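Local coordinates for putative transcriptional regulator TRANSCRIPTION REGULATOR protein (Rhizobium meliloti, PDB 5NLA) that probably activates transcription by sequence-specific DNA binding, as an AraC-like regulator that binds c-di-GMP and controls extracellular polysaccharide production, at residues E253-Y258 / R275-S280; L177-A182 / Y258-L263. All blocks are in the same frame, centred on the assembly; numbering follows the deposited sequence.

Interaction 1: residues E253-Y258 / R275-S280; sequences ERAHRY and RELGIS
Leu277 lies against helix 251-261 between Arg254 and Ala255. Its CD1 touches Ala255 CB at 3.8 Å. The side chain of Arg254 can be followed outward from its base. Its CB meets Leu277 CD2 at 3.6 Å. CG lies anti to the carbonyl carbon, and the chain bends further out at chi3. That bend brings the guanidinium back toward the loop. NE is held by the backbone oxygen of Met249. NH1 reaches Leu277 O at 3.3 Å in a weak hydrogen bond, with an angle of 152° at the hydrogen. This oxygen lies at the guanidinium edge, near its plane. Leu277 thus meets the helix through both methyls and, weakly, through its own carbonyl. One turn further along the helix, Tyr258 points at Glu276. With CG anti to the backbone N (chi1 -175°), the ring of Tyr258 extends toward the loop, and Glu276 CB lies 3.8 Å from Tyr258 CE1. The carboxylate meets the ring at its edge, its plane turned 77° from that of the ring. Glu276 OE1 sits at this edge, and OE2 comes to 2.7 Å from Tyr258 OH. The same hydroxyl is hydrogen-bonded to Thr272 OG1, so it joins helix 251-261 to helix 270-275. With an alanine in place of Tyr258, Thr272 would probably lose its hydroxyl partner, and a gap would be likely to open beside CB of Glu276. Gly278, with positive phi, completes a Schellman motif in which its N bonds to Arg275 O at 3.1 Å. Ser280 sits at the N-cap position of helix 281-288. This is the turn of a helix-turn-helix, packed on the preceding helix 251-261 as in AraC-family DNA-binding domains.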
# COMPACT_ATOMS: atom_id res chain seq x y z
N GLU A 253 3.07 -9.06 -6.59
CA GLU A 253 2.59 -9.73 -5.39
C GLU A 253 2.82 -11.25 -5.52
O GLU A 253 3.24 -11.90 -4.57
CB GLU A 253 1.11 -9.38 -5.13
CG GLU A 253 0.71 -9.15 -3.67
CD GLU A 253 -0.08 -10.28 -3.07
OE1 GLU A 253 0.37 -11.43 -3.21
OE2 GLU A 253 -1.15 -10.00 -2.46
N ARG A 254 2.57 -11.79 -6.71
CA ARG A 254 2.81 -13.22 -6.96
C ARG A 254 4.29 -13.59 -6.91
O ARG A 254 4.63 -14.65 -6.39
CB ARG A 254 2.16 -13.67 -8.28
CG ARG A 254 0.67 -13.92 -8.13
CD ARG A 254 0.02 -14.46 -9.38
NE ARG A 254 0.09 -13.46 -10.45
CZ ARG A 254 0.58 -13.66 -11.68
NH1 ARG A 254 1.04 -14.86 -12.08
NH2 ARG A 254 0.59 -12.65 -12.54
N ALA A 255 5.15 -12.70 -7.41
CA ALA A 255 6.60 -12.87 -7.35
C ALA A 255 7.15 -12.78 -5.93
O ALA A 255 7.93 -13.64 -5.50
CB ALA A 255 7.29 -11.84 -8.22
N HIS A 256 6.76 -11.73 -5.20
CA HIS A 256 7.19 -11.58 -3.80
C HIS A 256 6.75 -12.74 -2.91
O HIS A 256 7.48 -13.12 -1.98
CB HIS A 256 6.71 -10.24 -3.21
CG HIS A 256 7.57 -9.07 -3.57
ND1 HIS A 256 7.13 -7.77 -3.47
CD2 HIS A 256 8.85 -8.99 -4.01
CE1 HIS A 256 8.09 -6.94 -3.83
NE2 HIS A 256 9.14 -7.66 -4.17
N ARG A 257 5.57 -13.31 -3.20
CA ARG A 257 5.05 -14.47 -2.48
C ARG A 257 5.83 -15.72 -2.83
O ARG A 257 6.26 -16.46 -1.94
CB ARG A 257 3.57 -14.70 -2.78
CG ARG A 257 2.95 -15.79 -1.90
CD ARG A 257 1.47 -15.97 -2.18
NE ARG A 257 1.21 -16.31 -3.58
CZ ARG A 257 -0.01 -16.35 -4.13
NH1 ARG A 257 -1.10 -16.10 -3.40
NH2 ARG A 257 -0.14 -16.65 -5.42
N TYR A 258 5.97 -15.98 -4.13
CA TYR A 258 6.73 -17.13 -4.60
C TYR A 258 8.09 -17.15 -3.91
O TYR A 258 8.43 -18.13 -3.26
CB TYR A 258 6.91 -17.11 -6.12
CG TYR A 258 7.57 -18.36 -6.62
CD1 TYR A 258 6.83 -19.51 -6.87
CD2 TYR A 258 8.95 -18.41 -6.79
CE1 TYR A 258 7.45 -20.67 -7.30
CE2 TYR A 258 9.58 -19.56 -7.22
CZ TYR A 258 8.84 -20.70 -7.48
OH TYR A 258 9.49 -21.85 -7.90
N ARG A 275 9.19 -18.82 -15.09
CA ARG A 275 8.38 -19.96 -15.49
C ARG A 275 7.11 -20.01 -14.63
O ARG A 275 6.00 -19.99 -15.15
CB ARG A 275 9.20 -21.25 -15.36
CG ARG A 275 8.56 -22.46 -16.01
CD ARG A 275 9.46 -23.69 -15.92
NE ARG A 275 9.90 -23.94 -14.54
CZ ARG A 275 11.16 -24.12 -14.12
NH1 ARG A 275 12.20 -24.14 -14.95
NH2 ARG A 275 11.37 -24.30 -12.81
N GLU A 276 7.30 -19.96 -13.31
CA GLU A 276 6.20 -20.11 -12.35
C GLU A 276 5.37 -18.83 -12.07
O GLU A 276 4.60 -18.80 -11.11
CB GLU A 276 6.75 -20.74 -11.05
CG GLU A 276 7.46 -22.07 -11.33
CD GLU A 276 7.84 -22.88 -10.09
OE1 GLU A 276 7.00 -23.08 -9.19
OE2 GLU A 276 8.99 -23.37 -10.03
N LEU A 277 5.55 -17.79 -12.89
CA LEU A 277 4.61 -16.66 -13.01
C LEU A 277 3.93 -16.60 -14.39
O LEU A 277 2.99 -15.83 -14.57
CB LEU A 277 5.34 -15.33 -12.78
CG LEU A 277 5.92 -15.04 -11.39
CD1 LEU A 277 6.77 -13.78 -11.43
CD2 LEU A 277 4.83 -14.91 -10.34
N GLY A 278 4.41 -17.38 -15.35
CA GLY A 278 3.94 -17.30 -16.74
C GLY A 278 4.42 -16.03 -17.40
O GLY A 278 3.64 -15.33 -18.05
N ILE A 279 5.71 -15.74 -17.24
CA ILE A 279 6.27 -14.46 -17.67
C ILE A 279 7.74 -14.59 -18.11
O ILE A 279 8.44 -15.51 -17.70
CB ILE A 279 6.05 -13.39 -16.56
CG1 ILE A 279 5.95 -11.99 -17.15
CG2 ILE A 279 7.11 -13.45 -15.46
CD1 ILE A 279 4.83 -11.78 -18.15
N SER A 280 8.16 -13.67 -18.98
CA SER A 280 9.51 -13.64 -19.54
C SER A 280 10.56 -13.14 -18.56
O SER A 280 10.25 -12.52 -17.54
CB SER A 280 9.54 -12.75 -20.79
OG SER A 280 9.21 -11.40 -20.46

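Interaction 2: residues L177-A182 / Y258-L263; sequences LLADDA and YIHLNL
Ala179 and His260 meet where the predicted DNA-binding part of this AraC-like protein adjoins the sheet-rich part of the chain. His260 lies on the last turn of helix 251-261, the helix that precedes the helix-turn-helix. Ala179 and Asp180 belong to the turn after the short helix 175-178, which follows the sheet strand 166-173. The contact is small and centres on one imidazole. CG of His260 is anti to its backbone N (chi1 177°), which directs the ring toward the turn at Ala179 and Asp180. The methyl of Ala179 lies over one face of the ring in a CH-pi contact. Its CB is 3.5 Å from the ring centroid and 26° off the ring normal, displaced toward the rim. His260 ND1 has its polar partner in helix 175-178, where Glu176 OE1 forms a hydrogen bond with it. That bond probably fixes the rotation of the ring, with the methyl over one face. Asp180 approaches from a different direction, at the ring edge. The side chain of Asp180 leaves the backbone pointing away from helix 251-261, but its carboxylate comes nearer. With Glu176 and Asp180 both near, a protonated imidazole would probably be favoured. The turn is held locally by the bond from Ala182 N to Ala179 O at 3.2 Å. Leu177 and Leu178 lean instead on helix 220-234. The carboxylate of Asp180 is turned 65° from the ring plane, and its OD1 lies in that plane, 3.4 Å from His260 CE1.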
# COMPACT_ATOMS: atom_id res chain seq x y z
N LEU A 177 7.07 -7.49 5.25
CA LEU A 177 6.70 -7.13 6.62
C LEU A 177 5.63 -8.07 7.19
O LEU A 177 5.73 -8.52 8.34
CB LEU A 177 6.20 -5.68 6.69
CG LEU A 177 6.74 -4.82 7.83
CD1 LEU A 177 6.42 -5.43 9.18
CD2 LEU A 177 8.25 -4.61 7.69
N LEU A 178 4.63 -8.38 6.37
CA LEU A 178 3.48 -9.18 6.78
C LEU A 178 3.37 -10.52 6.04
O LEU A 178 2.37 -11.23 6.21
CB LEU A 178 2.19 -8.37 6.57
CG LEU A 178 2.08 -7.01 7.28
CD1 LEU A 178 1.00 -6.12 6.67
CD2 LEU A 178 1.82 -7.21 8.76
N ALA A 179 4.38 -10.90 5.26
CA ALA A 179 4.34 -12.13 4.45
C ALA A 179 4.08 -13.40 5.28
O ALA A 179 3.46 -14.35 4.78
CB ALA A 179 5.62 -12.27 3.64
N ASP A 180 4.53 -13.41 6.53
CA ASP A 180 4.26 -14.53 7.44
C ASP A 180 2.77 -14.83 7.62
O ASP A 180 2.38 -15.99 7.64
CB ASP A 180 4.92 -14.32 8.81
CG ASP A 180 6.43 -14.60 8.81
OD1 ASP A 180 6.97 -15.08 7.79
OD2 ASP A 180 7.07 -14.34 9.86
N ASP A 181 1.94 -13.79 7.73
CA ASP A 181 0.49 -13.98 7.88
C ASP A 181 -0.27 -13.71 6.56
O ASP A 181 -1.41 -13.26 6.58
CB ASP A 181 -0.04 -13.13 9.05
CG ASP A 181 0.40 -13.67 10.42
OD1 ASP A 181 1.47 -13.26 10.93
OD2 ASP A 181 -0.35 -14.47 11.02
N ALA A 182 0.35 -14.05 5.43
CA ALA A 182 -0.22 -13.76 4.10
C ALA A 182 -1.48 -14.56 3.75
O ALA A 182 -2.23 -14.14 2.88
CB ALA A 182 0.83 -13.96 3.02
N TYR A 258 5.97 -15.98 -4.13
CA TYR A 258 6.73 -17.13 -4.60
C TYR A 258 8.09 -17.15 -3.91
O TYR A 258 8.43 -18.13 -3.26
CB TYR A 258 6.91 -17.11 -6.12
CG TYR A 258 7.57 -18.36 -6.62
CD1 TYR A 258 6.83 -19.51 -6.87
CD2 TYR A 258 8.95 -18.41 -6.79
CE1 TYR A 258 7.45 -20.67 -7.30
CE2 TYR A 258 9.58 -19.56 -7.22
CZ TYR A 258 8.84 -20.70 -7.48
OH TYR A 258 9.49 -21.85 -7.90
N ILE A 259 8.82 -16.05 -4.01
CA ILE A 259 10.11 -15.90 -3.34
C ILE A 259 10.03 -16.18 -1.85
O ILE A 259 10.88 -16.90 -1.33
CB ILE A 259 10.73 -14.50 -3.59
CG1 ILE A 259 11.30 -14.44 -5.02
CG2 ILE A 259 11.84 -14.17 -2.59
CD1 ILE A 259 11.62 -13.05 -5.50
N HIS A 260 9.04 -15.62 -1.17
CA HIS A 260 8.88 -15.84 0.28
C HIS A 260 8.72 -17.32 0.61
O HIS A 260 9.35 -17.81 1.55
CB HIS A 260 7.68 -15.04 0.83
CG HIS A 260 7.42 -15.26 2.30
ND1 HIS A 260 7.95 -14.45 3.28
CD2 HIS A 260 6.69 -16.21 2.94
CE1 HIS A 260 7.56 -14.89 4.46
NE2 HIS A 260 6.80 -15.95 4.29
N LEU A 261 7.88 -18.01 -0.15
CA LEU A 261 7.63 -19.44 0.07
C LEU A 261 8.83 -20.34 -0.25
O LEU A 261 9.10 -21.31 0.47
CB LEU A 261 6.41 -19.91 -0.73
CG LEU A 261 5.06 -19.29 -0.35
CD1 LEU A 261 3.97 -19.85 -1.24
CD2 LEU A 261 4.73 -19.52 1.11
N ASN A 262 9.55 -20.01 -1.32
CA ASN A 262 10.62 -20.86 -1.83
C ASN A 262 12.01 -20.23 -1.63
O ASN A 262 12.92 -20.44 -2.44
CB ASN A 262 10.35 -21.14 -3.30
CG ASN A 262 8.91 -21.53 -3.56
OD1 ASN A 262 8.41 -22.51 -3.01
ND2 ASN A 262 8.22 -20.73 -4.37
N LEU A 263 12.16 -19.50 -0.52
CA LEU A 263 13.40 -18.77 -0.24
C LEU A 263 14.54 -19.74 0.06
O LEU A 263 15.66 -19.56 -0.43
CB LEU A 263 13.17 -17.81 0.94
CG LEU A 263 14.20 -16.73 1.30
CD1 LEU A 263 15.40 -17.31 2.04
CD2 LEU A 263 14.66 -15.94 0.07

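Overall arrangement
Both interactions use helix 251-261, and their centres lie 13 Å apart. Interaction 1 is a surface contact within the predicted DNA-binding part, between this helix and the turn of the helix-turn-helix. Interaction 2 is smaller and partly buried. It joins the end of the same helix to the turn after helix 175-178, next to the sheet-rich part. Tyr258 belongs to both ranges but touches only in interaction 1. The chemistry differs accordingly. Interaction 1 combines aliphatic packing with a weak side-chain-to-backbone bond and a tyrosine beside a carboxylate. Interaction 2 rests on one histidine ring, with a methyl over its face and a carboxylate at its edge.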